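Local coordinates for protein oxidoreductase, fmn-binding (PDB 4AWU) that binds flavin mononucleotide and, as a member of the NADH:flavin oxidoreductase (Old Yellow Enzyme) family, probably reduces carbon-carbon double bonds with NADH or NADPH, at residues Q60-A65 with L101-R106. The protein carries 1 engineered substitution. Numbering follows the deposited sequence.
Sequences QISPTA and LWHVGR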
loop_
_atom_site.group_PDB
_atom_site.type_symbol
_atom_site.label_atom_id
_atom_site.label_comp_id
_atom_site.label_asym_id
_atom_site.label_seq_id
_atom_site.Cartn_x
_atom_site.Cartn_y
_atom_site.Cartn_z
ATOM N N GLN A 60 2.020 -8.507 -4.997
ATOM C CA GLN A 60 3.297 -8.491 -5.706
ATOM C C GLN A 60 3.117 -8.518 -7.221
ATOM O O GLN A 60 2.264 -9.230 -7.753
ATOM C CB GLN A 60 4.200 -9.640 -5.241
ATOM C CG GLN A 60 3.618 -11.030 -5.427
ATOM C CD GLN A 60 2.939 -11.557 -4.177
ATOM O OE1 GLN A 60 2.637 -10.801 -3.254
ATOM N NE2 GLN A 60 2.708 -12.865 -4.136
ATOM N N ILE A 61 3.941 -7.738 -7.913
ATOM C CA ILE A 61 3.780 -7.548 -9.349
ATOM C C ILE A 61 4.522 -8.599 -10.158
ATOM O O ILE A 61 4.351 -8.685 -11.372
ATOM C CB ILE A 61 4.268 -6.155 -9.786
ATOM C CG1 ILE A 61 5.768 -5.995 -9.519
ATOM C CG2 ILE A 61 3.480 -5.071 -9.055
ATOM C CD1 ILE A 61 6.328 -4.662 -9.996
ATOM N N SER A 62 5.335 -9.398 -9.478
ATOM C CA SER A 62 6.123 -10.437 -10.131
ATOM C C SER A 62 6.599 -11.433 -9.088
ATOM O O SER A 62 6.504 -11.176 -7.889
ATOM C CB SER A 62 7.346 -9.822 -10.804
ATOM O OG SER A 62 8.287 -9.409 -9.827
ATOM N N PRO A 63 7.146 -12.570 -9.540
ATOM C CA PRO A 63 7.688 -13.550 -8.596
ATOM C C PRO A 63 8.789 -12.985 -7.700
ATOM O O PRO A 63 8.893 -13.398 -6.547
ATOM C CB PRO A 63 8.245 -14.643 -9.513
ATOM C CG PRO A 63 7.424 -14.545 -10.748
ATOM C CD PRO A 63 7.141 -13.081 -10.923
ATOM N N THR A 64 9.592 -12.054 -8.210
ATOM C CA THR A 64 10.711 -11.523 -7.433
ATOM C C THR A 64 10.339 -10.250 -6.670
ATOM O O THR A 64 11.192 -9.619 -6.045
ATOM C CB THR A 64 11.950 -11.259 -8.327
ATOM O OG1 THR A 64 11.623 -10.309 -9.347
ATOM C CG2 THR A 64 12.418 -12.557 -8.976
ATOM N N ALA A 65 9.058 -9.893 -6.707
ATOM C CA ALA A 65 8.561 -8.703 -6.022
ATOM C C ALA A 65 7.972 -9.054 -4.657
ATOM O O ALA A 65 7.648 -8.173 -3.862
ATOM C CB ALA A 65 7.513 -8.026 -6.879
ATOM N N LEU A 101 -0.038 -2.129 -5.776
ATOM C CA LEU A 101 1.021 -2.827 -6.493
ATOM C C LEU A 101 2.307 -2.806 -5.688
ATOM O O LEU A 101 2.832 -1.741 -5.356
ATOM C CB LEU A 101 1.262 -2.181 -7.849
ATOM C CG LEU A 101 0.042 -2.071 -8.758
ATOM C CD1 LEU A 101 0.499 -1.636 -10.137
ATOM C CD2 LEU A 101 -0.729 -3.387 -8.825
ATOM N N TRP A 102 2.830 -3.994 -5.417
ATOM C CA TRP A 102 3.908 -4.162 -4.459
ATOM C C TRP A 102 5.169 -4.720 -5.093
ATOM O O TRP A 102 5.122 -5.721 -5.813
ATOM C CB TRP A 102 3.449 -5.148 -3.393
ATOM C CG TRP A 102 4.109 -5.017 -2.067
ATOM C CD1 TRP A 102 5.018 -4.078 -1.679
ATOM C CD2 TRP A 102 3.889 -5.858 -0.929
ATOM N NE1 TRP A 102 5.376 -4.283 -0.367
ATOM C CE2 TRP A 102 4.698 -5.372 0.113
ATOM C CE3 TRP A 102 3.084 -6.977 -0.695
ATOM C CZ2 TRP A 102 4.727 -5.969 1.372
ATOM C CZ3 TRP A 102 3.113 -7.565 0.555
ATOM C CH2 TRP A 102 3.928 -7.061 1.572
ATOM N N HIS A 103 6.293 -4.069 -4.820
ATOM C CA HIS A 103 7.593 -4.684 -5.017
ATOM C C HIS A 103 8.426 -4.398 -3.771
ATOM O O HIS A 103 8.682 -3.241 -3.428
ATOM C CB HIS A 103 8.277 -4.173 -6.284
ATOM C CG HIS A 103 9.417 -5.031 -6.723
ATOM N ND1 HIS A 103 10.501 -5.281 -5.913
ATOM C CD2 HIS A 103 9.639 -5.711 -7.871
ATOM C CE1 HIS A 103 11.350 -6.071 -6.548
ATOM N NE2 HIS A 103 10.849 -6.349 -7.736
ATOM N N VAL A 104 8.818 -5.460 -3.076
ATOM C CA VAL A 104 9.453 -5.324 -1.766
ATOM C C VAL A 104 10.934 -5.011 -1.851
ATOM O O VAL A 104 11.533 -4.540 -0.885
ATOM C CB VAL A 104 9.293 -6.595 -0.919
ATOM C CG1 VAL A 104 7.816 -6.895 -0.689
ATOM C CG2 VAL A 104 10.000 -7.773 -1.580
ATOM N N GLY A 105 11.534 -5.313 -2.993
ATOM C CA GLY A 105 12.911 -4.954 -3.226
ATOM C C GLY A 105 13.748 -5.810 -2.308
ATOM O O GLY A 105 13.609 -7.032 -2.299
ATOM N N ARG A 106 14.589 -5.169 -1.508
ATOM C CA ARG A 106 15.520 -5.884 -0.649
ATOM C C ARG A 106 14.851 -6.518 0.558
ATOM O O ARG A 106 15.483 -7.290 1.276
ATOM C CB ARG A 106 16.609 -4.933 -0.161
ATOM C CG ARG A 106 16.141 -3.979 0.919
ATOM C CD ARG A 106 17.214 -2.968 1.260
ATOM N NE ARG A 106 16.809 -2.093 2.354
ATOM C CZ ARG A 106 17.574 -1.141 2.873
ATOM N NH1 ARG A 106 18.796 -0.931 2.400
ATOM N NH2 ARG A 106 17.116 -0.397 3.865
HETATM O O HOH W 1 13.512 -8.338 -4.701
HETATM O O HOH W 2 11.871 -7.914 -9.775
#
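The His103 imidazole lies flat against Ala65. The Ala65 CA sits 3.6 Å from the ring centroid and only 7° off the ring normal, a CH-pi contact. The methyl leans to one side of the same face, with Ala65 CB 3.3 Å from His103 CD2. Ile61 CD1 comes in at the edge by CD2. Also at the edge and in the ring plane are Gly105 N, which gives a weak hydrogen bond to His103 ND1, and a water 2.8 Å from His103 NE2. The weak bond and the water lie at the two ring nitrogens and may favour this ring orientation. With chi1 at -164°, CG swings anti to the chain nitrogen and sets the ring alongside Ala65. With an alanine at His103, Ala65 would probably lose the ring that packs on its CA and CB, and Gly105 N and the water their partner. One face of the Trp102 indole carries Val104 CG1, set toward the rim. This indole stacks with His181 and lines the pocket that binds 4-chlorophenol near the flavin.

The contact joins the C-terminal ends of two neighbouring parallel strands, 53-60 and 96-102, in the eight-stranded TIM barrel. Gln60 pairs with Trp102. Ile61 N donates to Trp102 O at 3.1 Å. Gln60 CA adds a CA-H...O contact to the same oxygen. Past the strand ends, Val104 N donates to Ala65 O at 3.1 Å. A second water bridges Thr64 O and Gly105 O. Beside the Gln60-Trp102 pair, Ile61 CG2 packs on Leu101 CB at 3.8 Å, and the two side chains cross at about a right angle. Helix 153-172 also touches Ile61 through Tyr163 and Ala166.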